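Local coordinates for protein GDP-perosamine synthase (Caulobacter crescentus, PDB 3BN1) that catalyses the pyridoxal phosphate-dependent transfer of an amino group from L-glutamate to GDP-4-keto-6-deoxy-D-mannose, giving GDP-perosamine for bacterial O-antigen synthesis, at residues L66-V71 and S94-C98; D308-I314 and A367-V371; Y23-C27 and G37-V41; W262-K266 and L356-D362; T30-S34 and M234-Q238. One frame throughout, in Å; residues are numbered along the deposited sequence. Where two conformers were deposited one is given.

Contact 1 of 5, residues L66-V71 and S94-C98; sequences LHLALV and SVTYC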
# COMPACT_ATOMS: atom_id res chain seq x y z
N LEU A 66 -2.67 9.15 4.40
CA LEU A 66 -3.65 10.19 4.23
C LEU A 66 -5.04 9.67 3.90
O LEU A 66 -6.03 10.06 4.51
CB LEU A 66 -3.17 11.09 3.09
CG LEU A 66 -2.10 12.08 3.55
CD1 LEU A 66 -1.41 12.80 2.31
CD2 LEU A 66 -2.70 13.11 4.51
N HIS A 67 -5.12 8.81 2.89
CA HIS A 67 -6.40 8.22 2.51
C HIS A 67 -7.05 7.58 3.73
O HIS A 67 -8.22 7.85 4.03
CB HIS A 67 -6.25 7.16 1.33
CG HIS A 67 -7.57 6.58 0.85
ND1 HIS A 67 -7.67 5.35 0.23
CD2 HIS A 67 -8.83 7.09 0.86
CE1 HIS A 67 -8.94 5.11 -0.08
NE2 HIS A 67 -9.66 6.16 0.29
N LEU A 68 -6.30 6.73 4.42
CA LEU A 68 -6.85 6.06 5.56
C LEU A 68 -7.40 7.06 6.59
O LEU A 68 -8.52 6.92 7.09
CB LEU A 68 -5.77 5.19 6.21
CG LEU A 68 -6.20 4.43 7.47
CD1 LEU A 68 -7.36 3.46 7.11
CD2 LEU A 68 -4.99 3.65 7.93
N ALA A 69 -6.61 8.07 6.97
CA ALA A 69 -7.10 8.99 8.01
C ALA A 69 -8.39 9.74 7.57
O ALA A 69 -9.32 9.98 8.36
CB ALA A 69 -5.97 9.99 8.32
N LEU A 70 -8.45 10.15 6.30
CA LEU A 70 -9.64 10.89 5.85
C LEU A 70 -10.86 9.97 5.93
O LEU A 70 -11.96 10.35 6.35
CB LEU A 70 -9.48 11.26 4.39
CG LEU A 70 -8.44 12.35 4.22
CD1 LEU A 70 -8.02 12.56 2.76
CD2 LEU A 70 -8.81 13.70 4.93
N VAL A 71 -10.68 8.75 5.45
CA VAL A 71 -11.82 7.84 5.46
C VAL A 71 -12.27 7.64 6.92
O VAL A 71 -13.46 7.77 7.23
CB VAL A 71 -11.50 6.52 4.76
CG1 VAL A 71 -12.68 5.54 4.97
CG2 VAL A 71 -11.27 6.75 3.21
N SER A 94 -5.46 12.20 -2.06
CA SER A 94 -6.06 11.52 -0.91
C SER A 94 -7.55 11.90 -0.70
O SER A 94 -8.39 11.05 -0.39
CB SER A 94 -5.17 11.69 0.35
OG SER A 94 -5.22 12.99 0.93
N VAL A 95 -7.89 13.16 -0.96
CA VAL A 95 -9.26 13.66 -0.79
C VAL A 95 -10.07 13.11 -1.97
O VAL A 95 -11.18 12.58 -1.84
CB VAL A 95 -9.26 15.21 -0.79
CG1 VAL A 95 -10.64 15.88 -0.90
CG2 VAL A 95 -8.41 15.73 0.36
N THR A 96 -9.40 13.17 -3.11
CA THR A 96 -10.01 12.69 -4.30
C THR A 96 -10.42 11.26 -4.11
O THR A 96 -11.49 10.90 -4.55
CB THR A 96 -9.07 12.80 -5.46
OG1 THR A 96 -9.04 14.18 -5.83
CG2 THR A 96 -9.64 12.07 -6.71
N TYR A 97 -9.57 10.45 -3.50
CA TYR A 97 -9.90 9.06 -3.36
C TYR A 97 -11.15 8.90 -2.50
O TYR A 97 -11.85 7.87 -2.60
CB TYR A 97 -8.82 8.30 -2.65
CG TYR A 97 -7.42 8.31 -3.19
CD1 TYR A 97 -7.15 8.48 -4.54
CD2 TYR A 97 -6.35 8.16 -2.32
CE1 TYR A 97 -5.80 8.52 -5.02
CE2 TYR A 97 -5.06 8.18 -2.77
CZ TYR A 97 -4.78 8.28 -4.12
OH TYR A 97 -3.47 8.24 -4.57
N CYS A 98 -11.44 9.87 -1.63
CA CYS A 98 -12.64 9.72 -0.79
C CYS A 98 -13.86 10.04 -1.61
O CYS A 98 -14.96 9.76 -1.18
CB CYS A 98 -12.63 10.66 0.42
SG CYS A 98 -11.20 10.28 1.46
O HOH W 1 -12.17 5.96 -0.28

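Contact 2 of 5, residues D308-I314 and A367-V371; sequences DLDALGI and ALDQV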
# COMPACT_ATOMS: atom_id res chain seq x y z
N ASP A 308 21.65 23.14 -15.05
CA ASP A 308 23.07 23.42 -14.98
C ASP A 308 23.73 22.80 -13.77
O ASP A 308 24.89 22.37 -13.81
CB ASP A 308 23.28 24.92 -15.01
CG ASP A 308 22.78 25.55 -16.30
OD1 ASP A 308 22.59 24.86 -17.35
OD2 ASP A 308 22.57 26.78 -16.28
N LEU A 309 22.99 22.73 -12.68
CA LEU A 309 23.55 22.11 -11.47
C LEU A 309 23.79 20.66 -11.78
O LEU A 309 24.80 20.08 -11.41
CB LEU A 309 22.57 22.27 -10.29
CG LEU A 309 22.32 23.71 -9.79
CD1 LEU A 309 21.16 23.90 -8.86
CD2 LEU A 309 23.60 24.24 -9.10
N ASP A 310 22.82 20.04 -12.45
CA ASP A 310 22.94 18.61 -12.81
C ASP A 310 24.25 18.30 -13.56
O ASP A 310 24.95 17.33 -13.25
CB ASP A 310 21.78 18.28 -13.78
CG ASP A 310 21.60 16.76 -13.98
OD1 ASP A 310 22.08 15.97 -13.14
OD2 ASP A 310 21.01 16.35 -15.01
N ALA A 311 24.51 19.09 -14.59
CA ALA A 311 25.69 18.94 -15.46
C ALA A 311 26.93 19.09 -14.57
O ALA A 311 27.96 18.52 -14.83
CB ALA A 311 25.69 20.04 -16.56
N LEU A 312 26.80 19.86 -13.49
CA LEU A 312 27.89 20.05 -12.54
C LEU A 312 27.86 18.96 -11.50
O LEU A 312 28.62 19.04 -10.55
CB LEU A 312 27.89 21.45 -11.89
CG LEU A 312 28.35 22.57 -12.85
CD1 LEU A 312 27.79 23.98 -12.59
CD2 LEU A 312 29.91 22.56 -13.03
N GLY A 313 27.01 17.94 -11.68
CA GLY A 313 26.96 16.83 -10.72
C GLY A 313 26.23 17.04 -9.41
O GLY A 313 26.48 16.32 -8.41
N ILE A 314 25.30 17.99 -9.44
CA ILE A 314 24.51 18.36 -8.28
C ILE A 314 23.02 18.24 -8.51
O ILE A 314 22.43 18.91 -9.39
CB ILE A 314 24.83 19.78 -7.80
CG1 ILE A 314 26.18 19.76 -7.10
CG2 ILE A 314 23.80 20.30 -6.81
CD1 ILE A 314 26.98 20.89 -7.52
N ALA A 367 28.84 26.10 -7.35
CA ALA A 367 28.07 25.78 -8.55
C ALA A 367 26.96 26.83 -8.74
O ALA A 367 26.79 27.33 -9.85
CB ALA A 367 27.45 24.38 -8.49
N LEU A 368 26.28 27.19 -7.64
CA LEU A 368 25.22 28.20 -7.71
C LEU A 368 25.82 29.54 -8.10
O LEU A 368 25.19 30.32 -8.81
CB LEU A 368 24.52 28.30 -6.37
CG LEU A 368 23.54 27.15 -5.98
CD1 LEU A 368 23.03 27.41 -4.56
CD2 LEU A 368 22.29 27.23 -6.95
N ASP A 369 27.01 29.86 -7.56
CA ASP A 369 27.68 31.08 -7.95
C ASP A 369 27.89 31.08 -9.51
O ASP A 369 27.66 32.09 -10.24
CB ASP A 369 29.02 31.22 -7.21
CG ASP A 369 29.83 32.40 -7.72
OD1 ASP A 369 29.28 33.52 -7.80
OD2 ASP A 369 31.00 32.20 -8.14
N GLN A 370 28.29 29.93 -10.02
CA GLN A 370 28.49 29.74 -11.46
C GLN A 370 27.22 29.81 -12.33
O GLN A 370 27.22 30.44 -13.35
CB GLN A 370 29.21 28.42 -11.72
CG GLN A 370 29.21 27.98 -13.17
CD GLN A 370 30.36 27.04 -13.44
OE1 GLN A 370 31.06 26.63 -12.51
NE2 GLN A 370 30.58 26.71 -14.72
N VAL A 371 26.14 29.15 -11.91
CA VAL A 371 24.89 29.09 -12.67
C VAL A 371 23.80 30.14 -12.48
O VAL A 371 22.85 30.20 -13.24
CB VAL A 371 24.28 27.65 -12.67
CG1 VAL A 371 25.41 26.64 -12.94
CG2 VAL A 371 23.56 27.32 -11.30
O HOH W 2 21.37 28.82 -14.96

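Contact 3 of 5, residues Y23-C27 and G37-V41; sequences YVLEC and GRFIV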
# COMPACT_ATOMS: atom_id res chain seq x y z
N TYR A 23 17.99 -5.09 13.03
CA TYR A 23 16.57 -5.34 13.23
C TYR A 23 15.96 -6.11 12.05
O TYR A 23 15.22 -7.08 12.22
CB TYR A 23 15.85 -4.03 13.48
CG TYR A 23 16.18 -3.31 14.78
CD1 TYR A 23 17.14 -3.79 15.64
CD2 TYR A 23 15.56 -2.13 15.13
CE1 TYR A 23 17.42 -3.12 16.82
CE2 TYR A 23 15.86 -1.44 16.25
CZ TYR A 23 16.77 -1.97 17.13
OH TYR A 23 17.07 -1.36 18.33
N VAL A 24 16.33 -5.71 10.84
CA VAL A 24 15.83 -6.43 9.69
C VAL A 24 16.27 -7.89 9.68
O VAL A 24 15.45 -8.81 9.47
CB VAL A 24 16.26 -5.70 8.40
CG1 VAL A 24 15.97 -6.66 7.26
CG2 VAL A 24 15.39 -4.40 8.29
N LEU A 25 17.56 -8.11 9.90
CA LEU A 25 18.09 -9.48 9.93
C LEU A 25 17.30 -10.31 10.96
O LEU A 25 17.05 -11.52 10.80
CB LEU A 25 19.57 -9.43 10.29
CG LEU A 25 20.46 -9.26 9.06
CD1 LEU A 25 21.92 -9.33 9.47
CD2 LEU A 25 20.15 -10.25 7.86
N GLU A 26 16.91 -9.67 12.05
CA GLU A 26 16.12 -10.39 13.05
C GLU A 26 14.79 -10.82 12.46
O GLU A 26 14.30 -11.93 12.74
CB GLU A 26 15.89 -9.55 14.30
CG GLU A 26 15.06 -10.30 15.35
CD GLU A 26 14.55 -9.40 16.47
OE1 GLU A 26 15.34 -8.52 16.90
OE2 GLU A 26 13.36 -9.53 16.85
N CYS A 27 14.18 -9.94 11.66
CA CYS A 27 12.87 -10.31 11.10
C CYS A 27 13.10 -11.49 10.19
O CYS A 27 12.27 -12.37 10.11
CB CYS A 27 12.18 -9.23 10.25
SG CYS A 27 11.81 -7.68 11.08
N GLY A 37 4.06 -8.44 13.92
CA GLY A 37 5.32 -8.58 14.66
C GLY A 37 5.74 -7.45 15.64
O GLY A 37 5.17 -6.36 15.65
N ARG A 38 6.78 -7.73 16.43
CA ARG A 38 7.31 -6.81 17.45
C ARG A 38 7.62 -5.39 16.96
O ARG A 38 7.26 -4.38 17.58
CB ARG A 38 8.58 -7.40 18.14
CG ARG A 38 9.95 -6.69 17.77
CD ARG A 38 11.29 -7.09 18.50
NE ARG A 38 12.14 -5.89 18.68
CZ ARG A 38 13.45 -5.85 18.91
NH1 ARG A 38 14.14 -6.98 19.02
NH2 ARG A 38 14.11 -4.69 19.04
N PHE A 39 8.39 -5.32 15.89
CA PHE A 39 8.79 -3.99 15.42
C PHE A 39 7.61 -3.06 15.16
O PHE A 39 7.66 -1.86 15.48
CB PHE A 39 9.70 -4.17 14.22
CG PHE A 39 11.02 -4.83 14.57
CD1 PHE A 39 11.91 -4.23 15.46
CD2 PHE A 39 11.39 -6.02 13.99
CE1 PHE A 39 13.14 -4.79 15.74
CE2 PHE A 39 12.62 -6.59 14.27
CZ PHE A 39 13.48 -5.98 15.15
N ILE A 40 6.55 -3.60 14.55
CA ILE A 40 5.37 -2.77 14.28
C ILE A 40 4.85 -2.08 15.56
O ILE A 40 4.66 -0.83 15.67
CB ILE A 40 4.27 -3.57 13.49
CG1 ILE A 40 4.90 -4.36 12.34
CG2 ILE A 40 3.22 -2.61 12.96
CD1 ILE A 40 3.89 -5.06 11.43
N VAL A 41 4.60 -2.89 16.58
CA VAL A 41 4.09 -2.34 17.81
C VAL A 41 5.16 -1.40 18.46
O VAL A 41 4.82 -0.35 19.03
CB VAL A 41 3.68 -3.53 18.71
CG1 VAL A 41 4.92 -4.24 19.22
CG2 VAL A 41 2.71 -3.10 19.80

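Contact 4 of 5, residues W262-K266 and L356-D362; sequences WYEQK and LTEADID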
# COMPACT_ATOMS: atom_id res chain seq x y z
N TRP A 262 25.62 25.42 7.48
CA TRP A 262 26.66 25.68 6.49
C TRP A 262 26.08 26.56 5.40
O TRP A 262 26.70 27.53 4.97
CB TRP A 262 27.16 24.35 5.96
CG TRP A 262 28.07 23.72 6.92
CD1 TRP A 262 28.87 24.37 7.83
CD2 TRP A 262 28.30 22.31 7.08
NE1 TRP A 262 29.55 23.43 8.59
CE2 TRP A 262 29.23 22.16 8.15
CE3 TRP A 262 27.83 21.15 6.43
CZ2 TRP A 262 29.74 20.90 8.55
CZ3 TRP A 262 28.33 19.89 6.84
CH2 TRP A 262 29.27 19.79 7.91
N TYR A 263 24.85 26.23 5.01
CA TYR A 263 24.11 27.02 4.02
C TYR A 263 23.93 28.46 4.47
O TYR A 263 24.16 29.38 3.67
CB TYR A 263 22.74 26.40 3.68
CG TYR A 263 22.72 25.32 2.59
CD1 TYR A 263 23.24 25.54 1.33
CD2 TYR A 263 22.13 24.10 2.82
CE1 TYR A 263 23.22 24.55 0.34
CE2 TYR A 263 22.11 23.08 1.86
CZ TYR A 263 22.63 23.29 0.61
OH TYR A 263 22.56 22.31 -0.38
N GLU A 264 23.57 28.65 5.73
CA GLU A 264 23.26 29.98 6.29
C GLU A 264 24.48 30.86 6.27
O GLU A 264 24.40 32.04 5.99
CB GLU A 264 22.67 29.86 7.71
CG GLU A 264 21.15 29.66 7.68
CD GLU A 264 20.42 30.77 6.92
OE1 GLU A 264 20.71 31.96 7.24
OE2 GLU A 264 19.58 30.47 6.02
N GLN A 265 25.60 30.21 6.56
CA GLN A 265 26.88 30.89 6.61
C GLN A 265 27.44 31.17 5.21
O GLN A 265 27.94 32.26 4.89
CB GLN A 265 27.88 30.03 7.39
CG GLN A 265 29.30 30.65 7.52
CD GLN A 265 30.44 29.62 7.61
OE1 GLN A 265 30.31 28.58 8.27
NE2 GLN A 265 31.56 29.92 6.97
N LYS A 266 27.35 30.18 4.35
CA LYS A 266 27.99 30.36 3.07
C LYS A 266 27.21 31.06 1.98
O LYS A 266 27.81 31.54 0.99
CB LYS A 266 28.60 29.02 2.65
CG LYS A 266 29.27 28.27 3.79
CD LYS A 266 29.50 26.78 3.49
CE LYS A 266 30.22 26.10 4.66
NZ LYS A 266 31.64 26.04 4.31
N LEU A 356 25.69 14.82 3.91
CA LEU A 356 26.44 15.95 3.30
C LEU A 356 27.51 16.56 4.17
O LEU A 356 27.26 16.83 5.35
CB LEU A 356 25.50 17.07 2.85
CG LEU A 356 24.40 16.53 1.94
CD1 LEU A 356 23.50 17.72 1.93
CD2 LEU A 356 25.07 16.28 0.54
N THR A 357 28.69 16.78 3.57
CA THR A 357 29.85 17.41 4.21
C THR A 357 29.91 18.91 3.92
O THR A 357 29.31 19.37 2.95
CB THR A 357 31.22 16.79 3.77
OG1 THR A 357 31.48 17.03 2.38
CG2 THR A 357 31.20 15.29 4.02
N GLU A 358 30.71 19.62 4.71
CA GLU A 358 30.90 21.05 4.54
C GLU A 358 31.48 21.27 3.13
O GLU A 358 31.09 22.21 2.44
CB GLU A 358 31.83 21.64 5.62
CG GLU A 358 31.83 23.13 5.48
CD GLU A 358 32.66 23.85 6.50
OE1 GLU A 358 33.15 23.15 7.39
OE2 GLU A 358 32.83 25.09 6.46
N ALA A 359 32.30 20.33 2.68
CA ALA A 359 32.91 20.47 1.36
C ALA A 359 31.85 20.36 0.28
O ALA A 359 31.85 21.13 -0.67
CB ALA A 359 34.01 19.43 1.16
N ASP A 360 30.93 19.41 0.47
CA ASP A 360 29.81 19.19 -0.45
C ASP A 360 29.03 20.50 -0.57
O ASP A 360 28.61 20.88 -1.67
CB ASP A 360 28.80 18.21 0.15
CG ASP A 360 29.30 16.77 0.21
OD1 ASP A 360 30.26 16.46 -0.52
OD2 ASP A 360 28.71 15.94 0.95
N ILE A 361 28.79 21.12 0.59
CA ILE A 361 28.03 22.34 0.64
C ILE A 361 28.84 23.42 -0.03
O ILE A 361 28.32 24.18 -0.84
CB ILE A 361 27.51 22.75 2.02
CG1 ILE A 361 26.67 21.62 2.67
CG2 ILE A 361 26.87 24.14 1.95
CD1 ILE A 361 25.70 20.89 1.65
N ASP A 362 30.13 23.45 0.22
CA ASP A 362 30.92 24.44 -0.48
C ASP A 362 30.71 24.34 -2.02
O ASP A 362 30.57 25.34 -2.76
CB ASP A 362 32.39 24.16 -0.15
CG ASP A 362 32.81 24.73 1.18
OD1 ASP A 362 32.12 25.66 1.66
OD2 ASP A 362 33.82 24.27 1.76

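Contact 5 of 5, residues T30-S34 and M234-Q238; sequences TTWIS and MTNIQ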
# COMPACT_ATOMS: atom_id res chain seq x y z
N THR A 30 13.86 -14.71 12.24
CA THR A 30 12.72 -15.25 12.99
C THR A 30 11.53 -15.54 12.10
O THR A 30 10.55 -16.08 12.56
CB THR A 30 12.25 -14.25 14.02
OG1 THR A 30 12.15 -12.96 13.39
CG2 THR A 30 13.25 -14.24 15.19
N THR A 31 11.67 -15.17 10.83
CA THR A 31 10.65 -15.31 9.79
C THR A 31 9.50 -14.30 9.84
O THR A 31 8.67 -14.31 8.94
CB THR A 31 10.26 -16.78 9.54
OG1 THR A 31 9.54 -17.28 10.66
CG2 THR A 31 11.53 -17.62 9.32
N TRP A 32 9.47 -13.41 10.84
CA TRP A 32 8.41 -12.39 10.99
C TRP A 32 8.64 -11.25 9.93
O TRP A 32 9.27 -10.24 10.23
CB TRP A 32 8.45 -11.73 12.37
CG TRP A 32 8.00 -12.69 13.31
CD1 TRP A 32 8.76 -13.44 14.13
CD2 TRP A 32 6.67 -13.17 13.42
NE1 TRP A 32 7.98 -14.31 14.81
CE2 TRP A 32 6.68 -14.17 14.39
CE3 TRP A 32 5.45 -12.81 12.84
CZ2 TRP A 32 5.52 -14.81 14.82
CZ3 TRP A 32 4.31 -13.46 13.24
CH2 TRP A 32 4.34 -14.44 14.23
N ILE A 33 8.27 -11.45 8.67
CA ILE A 33 8.57 -10.45 7.61
C ILE A 33 7.28 -9.81 7.00
O ILE A 33 7.30 -8.94 6.10
CB ILE A 33 9.44 -11.13 6.51
CG1 ILE A 33 8.60 -12.17 5.73
CG2 ILE A 33 10.74 -11.73 7.11
CD1 ILE A 33 9.13 -12.50 4.27
N SER A 34 6.15 -10.21 7.54
CA SER A 34 4.84 -9.71 7.08
C SER A 34 4.33 -8.60 8.02
O SER A 34 5.09 -8.04 8.82
CB SER A 34 3.84 -10.88 6.94
OG SER A 34 2.67 -10.53 6.22
N MET A 234 1.69 -1.85 7.43
CA MET A 234 3.15 -1.79 7.30
C MET A 234 3.73 -3.20 7.59
O MET A 234 3.20 -3.92 8.45
CB MET A 234 3.74 -0.85 8.38
CG MET A 234 5.23 -0.64 8.15
SD MET A 234 5.94 0.50 9.31
CE MET A 234 5.49 2.15 8.60
N THR A 235 4.81 -3.60 6.90
CA THR A 235 5.46 -4.85 7.25
C THR A 235 6.35 -4.69 8.51
O THR A 235 6.78 -3.58 8.89
CB THR A 235 6.39 -5.38 6.15
OG1 THR A 235 7.48 -4.44 5.86
CG2 THR A 235 5.56 -5.77 4.96
N ASN A 236 6.64 -5.83 9.15
CA ASN A 236 7.51 -5.85 10.33
C ASN A 236 8.90 -5.43 9.88
O ASN A 236 9.64 -4.85 10.67
CB ASN A 236 7.56 -7.28 10.92
CG ASN A 236 8.04 -7.32 12.40
OD1 ASN A 236 7.68 -6.47 13.23
ND2 ASN A 236 8.79 -8.37 12.74
N ILE A 237 9.28 -5.75 8.64
CA ILE A 237 10.59 -5.34 8.11
C ILE A 237 10.67 -3.81 7.99
O ILE A 237 11.63 -3.20 8.46
CB ILE A 237 10.90 -6.00 6.68
CG1 ILE A 237 11.37 -7.47 6.88
CG2 ILE A 237 11.99 -5.16 5.98
CD1 ILE A 237 11.76 -8.29 5.63
N GLN A 238 9.63 -3.17 7.42
CA GLN A 238 9.61 -1.72 7.32
C GLN A 238 9.61 -1.11 8.73
O GLN A 238 10.25 -0.10 8.97
CB GLN A 238 8.34 -1.21 6.59
CG GLN A 238 8.24 -1.59 5.10
CD GLN A 238 6.79 -1.71 4.61
OE1 GLN A 238 6.30 -2.81 4.44
NE2 GLN A 238 6.12 -0.59 4.41

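Contact 1 of 5, residues L66-V71 and S94-C98
Ser94 opens the contact by pressing its CB against CB of Leu66, and at 3.4 Å this carbon pair is tighter than usual van der Waals contact. Its OG sits between the backbone N and the carbonyl carbon (chi1 74°), where it passes 3.4 Å from Leu70 CD1 while hydrogen-bonding to the carbonyl O of Ser91. Val95 points its CB away from helix 62-72, yet its CG2 still reaches the same Leu70 methyl, 4.0 Å from CD1. Tyr97 meets His67 in two ways. Its CB lies over one face of the imidazole, 3.8 Å from the ring centroid, a CH-pi contact; its phenol ring then turns an edge toward that ring, giving an edge-to-face pair with planes at 72°. A water 2.6 Å from His67 NE2, in the imidazole plane, donates to the carbonyl O of Tyr97. Both residues have further polar partners: His67 ND1 bonds to Tyr232 OH, and Tyr97 OH to the carbonyl O of Gly229 of the second subunit. Cys98 closes the row, its SG 3.5 Å from Leu70 CB and at the edge of the imidazole. The short helical segments cross at -49°. Leu66 also touches the central strands 155-159 and 179-183. This is helix-on-helix packing beside the mixed central sheet of an aspartate aminotransferase-like large domain, with Tyr97 reaching the dimer interface.

Contact 2 of 5, residues D308-I314 and A367-V371
Both methyls of Val371 enter the apolar contact with segment 308-314, and they serve different partners. CG1 lies 3.4 Å from Asp308 CB and 3.6 Å from Leu312 CD1, whereas CG2, placed between the backbone N and the carbonyl carbon, approaches Leu309 CD2 at 3.8 Å; the Leu309 and Val371 side chains cross at about a right angle. Leu309 CD2 is a shared point, since it also meets Ala367 CB and Leu368 CD2. Ala367 CB is covered from another direction by Ile314 CD1, 3.7 Å away. At the exposed margin, the amide carbon of Gln370 comes near Leu312 CD1, a loose contact beside the extended glutamine chain.

The end of helix 302-311 explains how Ile314 comes to face helix 358-371. It is a Schellman motif: Gly313, at positive phi (77°), is its C-prime residue, Ile314 N bonds to Leu309 O, and Gly313 N bonds to Asp310 O at 2.7 Å. The chain is thereby turned back so that Ile314 packs on the same alanine as Leu309. Leu309 and Leu368 also touch strand 347-350, placing this helix pair against the small antiparallel sheet.

Polar contact across the segments is through water. One molecule donates to Asp308 OD2 and to the carbonyl O of Val371, each at 2.7 Å, while Asp308 OD1 hydrogen-bonds to Gln304 NE2.

Contact 3 of 5, residues Y23-C27 and G37-V41
Phe39 is surrounded by unlike neighbours: a tyrosine ring, a cysteine sulfur, a carboxylate and a backbone carbonyl, all from one turn of helix 20-30. The setting is a helix-loop-helix pairing, in which helix 20-30 is followed after a short loop by helix 38-51, with Gly37 at the N-cap of the latter. Phe39 CG stands anti to its carbonyl carbon (chi1 -66°), a torsion that carries the ring across to the first helix. There its CE1 reaches Tyr23 CG and its CZ comes 3.5 Å from Tyr23 CB. The two rings are nearly parallel, with planes at 24°, but their centroids are 5.2 Å apart and they are slid so far that they barely overlap. Asn236 and Ala240 of helix 236-247 also touch the phenylalanine.

Charge closes the outer margin. The extended side chain of Glu26 forms a salt bridge from OE1 to Arg38 NH1 at 2.9 Å, its carboxylate turned 51° from the guanidinium plane. Arg38 has a second acidic partner in Glu42, which meets its NE. Its NH2 lies over one face of the Tyr23 ring, but a cation-pi interaction here is at most weak, with Arg38 CZ 5.3 Å from the ring centroid. At the buried margin Cys27 SG approaches the Phe39 ring obliquely, a sulfur-aromatic contact with SG 3.4 Å from CD2 and 3.5 Å from CE2.

Contact 4 of 5, residues W262-K266 and L356-D362
Glu358 lies across the indole of Trp262, and from CB outward it changes from an aromatic partner to a charged one. CB stands over the centre of the six-membered ring, 3.6 Å from its centroid, a CH-pi contact. CG, anti to the backbone N, continues over the indole toward the pyrrole side, passing 4.0 Å from Trp262 CD1. CD then lies 3.8 Å from Trp262 NE1, with the carboxylate plane only 13° from that of the indole, so the acid is laid nearly flat on the ring system. OE1 stays over the pyrrole side, with Trp262 NE1 its nearest neighbour at 3.8 Å. The other oxygen, OE2, uses its anti lone pair to accept from Lys266 NZ at 2.6 Å.

The same ammonium group also donates to Asp362 OD1 at 2.7 Å, reaching it on the syn side but 28° out of the carboxylate plane. Lys266, Glu358 and Asp362 thus form a salt-bridge network joining the end of helix 249-266 to the start of helix 358-371, where the acids are one turn apart. A capping box starts the latter helix: Asp360 N donates to Thr357 OG1, and Thr357 N to Asp360 OD2. The backbone N of Glu358 itself sits over the Trp262 face, 3.2 Å from CZ3, while Leu356 O lies at the indole edge.

Ile361 packs deeper. Its CG2 is over the Tyr263 ring, 3.9 Å from CD1, and its CG1 meets Trp262 CE3. Tyr263 OH hydrogen-bonds to the carbonyl O of Pro351, and its ring stacks on that of Tyr290. The two short helical segments cross at -45°.

Contact 5 of 5, residues T30-S34 and M234-Q238
Asn236 CG is anti to the backbone N (chi1 -160°), and chi2 of 40° turns the amide so that ND2 faces the carbonyl O of Trp32. The resulting hydrogen bond is 3.2 Å long with an N-H...O angle of 166°; the oxygen lies in the amide plane, though the donor stands above the carbonyl plane. ND2 also rests near Trp32 CB, while the indole leads away. The amide's other end, OD1, accepts a weak hydrogen bond from Ile40 N of helix 38-51, so both polar ends of the asparagine are engaged.

A second bond joins the backbones. Asn236 N donates to Ser34 O at 2.7 Å, also from above the carbonyl plane, and Thr235 CA adds a C-H...O contact to that oxygen. These bonds link the loop after helix 20-30 to the N-terminus of helix 236-247. The loop bends at Trp32, the centre of an inverse gamma turn, while the helix begins with a capping box: Gln238 N donates to Thr235 OG1, and Thr235 N to Gln238 OE1 at 3.0 Å.

The apolar part belongs to two isoleucines whose side chains run side by side in the same direction. Ile237 CD1 lies 3.8 Å from Ile33 CB and 3.9 Å from Ile33 CG2. Both residues also pack on Ile241 of the second subunit, and Ser34 OG hydrogen-bonds to the carbonyl O of Gly193 of that subunit, which puts the contact at the dimer interface.

How the contacts relate
Contacts 3 and 5 form one cluster, their centres about 6 Å apart, with Asn236 of contact 5 packed against Phe39 and Cys27 of contact 3. Contacts 2 and 4 share helix 358-371, about 15 Å apart between centres: its start carries salt bridges and aromatic faces, its end mainly aliphatic packing. Contact 1 stands alone beside the central sheet, about 39 Å between centres from both contacts 2 and 4. Contacts 1, 2 and 5 are largely buried, while 3 and 4 are partly buried and hold the direct salt bridges. Contacts 1, 3 and 5 touch the second subunit; 2 and 4 do not. Direct hydrogen bonds to backbone carbonyls across the segments distinguish contact 5.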